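Local coordinates for cellulosomal scaffoldin adaptor protein B (PDB 3BWZ) that probably works as an adaptor scaffoldin in cellulosome assembly, this piece being a type II cohesin module, a class that binds dockerin modules, at residues A[37-42]-A[111-116]. Sequence-based numbering, arbitrary orientation. Where two conformers were deposited one is given.
Sequences CQLNMK and GTVAVV
Val113 CG2 is shared by two side chains of 37-42: Cys37 SG lies 4.2 Å from it and Leu39 CD1 4.4 Å, so one methyl of 111-116 meets both. At the other end, in the conformer of Met41 given here, one of two, Met41 SD approaches Val116 CG2 to 4.0 Å, and Met41 CE, turned by the bend at chi3 (68°), comes within 4.2 Å of the same Val116 CG2. In that conformer the two side chains run past each other in opposite directions, the thioether lying alongside the valine methyl. In Val116 that methyl stands anti to the carbonyl carbon, since CG1 takes the place anti to the backbone N (chi1 -179°). All these contacts are apolar and of van der Waals length, and the five residues are buried.

The backbones are too far apart to pair: the axes of 37-42 and 111-116 come no closer than 9.8 Å and make an angle of 40°, and Cys37 CA is 8.5 Å from Val113 CA. Such spacing and tilt mark facing sheets of a β-sandwich, here the jelly-roll of the cohesin module, and place the contact in its hydrophobic core. Ile26 of strand 21-29, which pairs with 111-120, touches Leu39, Met41 and Val113. From the strands flanking 34-42, Phe91 of 88-94 and Phe130 of 126-130 each pack on both Leu39 and Met41.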
ATOM      1  N   CYS A  37      -9.496  -2.138  -2.172  1.00  7.09           N
ATOM      2  CA  CYS A  37      -8.440  -3.117  -2.325  1.00  7.21           C
ATOM      3  C   CYS A  37      -8.144  -3.840  -1.026  1.00  7.09           C
ATOM      4  O   CYS A  37      -8.456  -3.339   0.052  1.00 11.28           O
ATOM      5  CB  CYS A  37      -7.161  -2.480  -2.868  1.00  7.83           C
ATOM      6  SG  CYS A  37      -6.465  -1.165  -1.846  1.00 11.19           S
ATOM      7  N   GLN A  38      -7.531  -5.001  -1.142  1.00  6.47           N
ATOM      8  CA  GLN A  38      -6.842  -5.661  -0.059  1.00  6.54           C
ATOM      9  C   GLN A  38      -5.405  -5.879  -0.527  1.00  6.55           C
ATOM     10  O   GLN A  38      -5.185  -6.373  -1.641  1.00  7.88           O
ATOM     11  CB  GLN A  38      -7.471  -7.003   0.329  1.00  7.47           C
ATOM     12  CG  GLN A  38      -6.698  -7.670   1.434  1.00  8.16           C
ATOM     13  CD  GLN A  38      -7.237  -9.005   1.907  1.00  8.63           C
ATOM     14  OE1 GLN A  38      -8.120  -9.615   1.274  1.00 10.21           O
ATOM     15  NE2 GLN A  38      -6.665  -9.499   2.985  1.00  9.19           N
ATOM     16  N   LEU A  39      -4.442  -5.504   0.319  1.00  6.35           N
ATOM     17  CA  LEU A  39      -3.028  -5.557  -0.011  1.00  6.38           C
ATOM     18  C   LEU A  39      -2.254  -6.257   1.079  1.00  6.61           C
ATOM     19  O   LEU A  39      -2.576  -6.140   2.255  1.00  7.27           O
ATOM     20  CB  LEU A  39      -2.473  -4.145  -0.229  1.00  7.15           C
ATOM     21  CG  LEU A  39      -3.221  -3.310  -1.275  1.00  7.15           C
ATOM     22  CD1 LEU A  39      -2.675  -1.900  -1.288  1.00  9.44           C
ATOM     23  CD2 LEU A  39      -3.141  -3.903  -2.680  1.00  8.87           C
ATOM     24  N   ASN A  40      -1.193  -6.939   0.674  1.00  6.47           N
ATOM     25  CA  ASN A  40      -0.299  -7.637   1.583  1.00  7.22           C
ATOM     26  C   ASN A  40       1.115  -7.185   1.292  1.00  7.19           C
ATOM     27  O   ASN A  40       1.694  -7.572   0.274  1.00  8.68           O
ATOM     28  CB  ASN A  40      -0.459  -9.150   1.386  1.00  7.69           C
ATOM     29  CG  ASN A  40       0.260  -9.955   2.420  1.00  9.04           C
ATOM     30  OD1 ASN A  40       1.291 -10.632   2.122  1.00 11.82           O
ATOM     31  ND2 ASN A  40      -0.224  -9.900   3.636  1.00  7.91           N
ATOM     32  N   MET A  41       1.655  -6.383   2.201  1.00  7.56           N
ATOM     33  CA  MET A  41       2.978  -5.783   2.057  1.00  7.93           C
ATOM     34  C   MET A  41       3.974  -6.506   2.945  1.00  7.92           C
ATOM     35  O   MET A  41       3.656  -6.945   4.050  1.00  9.63           O
ATOM     36  CB  MET A  41       2.984  -4.333   2.438  0.67  8.26           C
ATOM     37  CG  MET A  41       2.223  -3.491   1.482  0.67  9.03           C
ATOM     38  SD  MET A  41       2.133  -1.787   1.996  0.67  9.80           S
ATOM     39  CE  MET A  41       3.827  -1.234   1.848  0.67 10.55           C
ATOM     40  N   LYS A  42       5.211  -6.599   2.469  1.00  8.16           N
ATOM     41  CA  LYS A  42       6.318  -7.212   3.191  1.00  8.52           C
ATOM     42  C   LYS A  42       7.503  -6.259   3.236  1.00  7.97           C
ATOM     43  O   LYS A  42       7.850  -5.620   2.255  1.00  9.83           O
ATOM     44  CB  LYS A  42       6.720  -8.519   2.497  1.00 10.35           C
ATOM     45  CG  LYS A  42       7.860  -9.290   3.130  1.00 12.39           C
ATOM     46  CD  LYS A  42       7.444 -10.001   4.395  1.00 14.88           C
ATOM     47  CE  LYS A  42       8.603 -10.725   5.043  1.00 15.27           C
ATOM     48  NZ  LYS A  42       9.617  -9.784   5.591  1.00 17.32           N
ATOM     49  N   GLY A 111      -4.737   7.266  -8.457  1.00  8.09           N
ATOM     50  CA  GLY A 111      -4.407   8.013  -7.251  1.00  8.49           C
ATOM     51  C   GLY A 111      -3.682   7.165  -6.246  1.00  7.41           C
ATOM     52  O   GLY A 111      -3.310   6.031  -6.527  1.00  8.52           O
ATOM     53  N   THR A 112      -3.454   7.743  -5.074  1.00  7.29           N
ATOM     54  CA  THR A 112      -2.740   7.058  -4.003  1.00  6.98           C
ATOM     55  C   THR A 112      -3.769   6.473  -3.057  1.00  6.66           C
ATOM     56  O   THR A 112      -4.545   7.218  -2.452  1.00  7.30           O
ATOM     57  CB  THR A 112      -1.801   8.048  -3.264  1.00  7.72           C
ATOM     58  OG1 THR A 112      -0.877   8.605  -4.211  1.00  8.90           O
ATOM     59  CG2 THR A 112      -1.070   7.391  -2.107  1.00  8.28           C
ATOM     60  N   VAL A 113      -3.797   5.157  -2.945  1.00  6.39           N
ATOM     61  CA  VAL A 113      -4.793   4.516  -2.122  1.00  7.23           C
ATOM     62  C   VAL A 113      -4.465   4.587  -0.641  1.00  7.01           C
ATOM     63  O   VAL A 113      -5.378   4.545   0.171  1.00  9.68           O
ATOM     64  CB  VAL A 113      -5.065   3.063  -2.566  1.00  9.70           C
ATOM     65  CG1 VAL A 113      -5.589   3.010  -3.975  1.00 13.25           C
ATOM     66  CG2 VAL A 113      -3.910   2.171  -2.419  1.00 11.75           C
ATOM     67  N   ALA A 114      -3.183   4.630  -0.304  1.00  6.80           N
ATOM     68  CA  ALA A 114      -2.729   4.567   1.072  1.00  8.09           C
ATOM     69  C   ALA A 114      -1.262   4.922   1.075  1.00  7.31           C
ATOM     70  O   ALA A 114      -0.578   4.806   0.051  1.00  7.27           O
ATOM     71  CB  ALA A 114      -2.940   3.135   1.630  1.00 12.47           C
ATOM     72  N   VAL A 115      -0.779   5.306   2.256  1.00  7.39           N
ATOM     73  CA  VAL A 115       0.611   5.628   2.466  1.00  7.63           C
ATOM     74  C   VAL A 115       1.107   4.866   3.691  1.00  7.19           C
ATOM     75  O   VAL A 115       0.436   4.821   4.726  1.00  9.05           O
ATOM     76  CB  VAL A 115       0.737   7.143   2.695  1.00 11.20           C
ATOM     77  CG1 VAL A 115       2.100   7.555   3.092  1.00 13.59           C
ATOM     78  CG2 VAL A 115       0.314   7.893   1.457  1.00 12.73           C
ATOM     79  N   VAL A 116       2.287   4.263   3.554  1.00  7.34           N
ATOM     80  CA  VAL A 116       2.964   3.644   4.692  1.00  6.73           C
ATOM     81  C   VAL A 116       4.307   4.325   4.834  1.00  6.83           C
ATOM     82  O   VAL A 116       5.136   4.281   3.932  1.00  7.63           O
ATOM     83  CB  VAL A 116       3.143   2.108   4.545  1.00  7.68           C
ATOM     84  CG1 VAL A 116       3.845   1.561   5.803  1.00  9.68           C
ATOM     85  CG2 VAL A 116       1.806   1.446   4.326  1.00 10.36           C
TER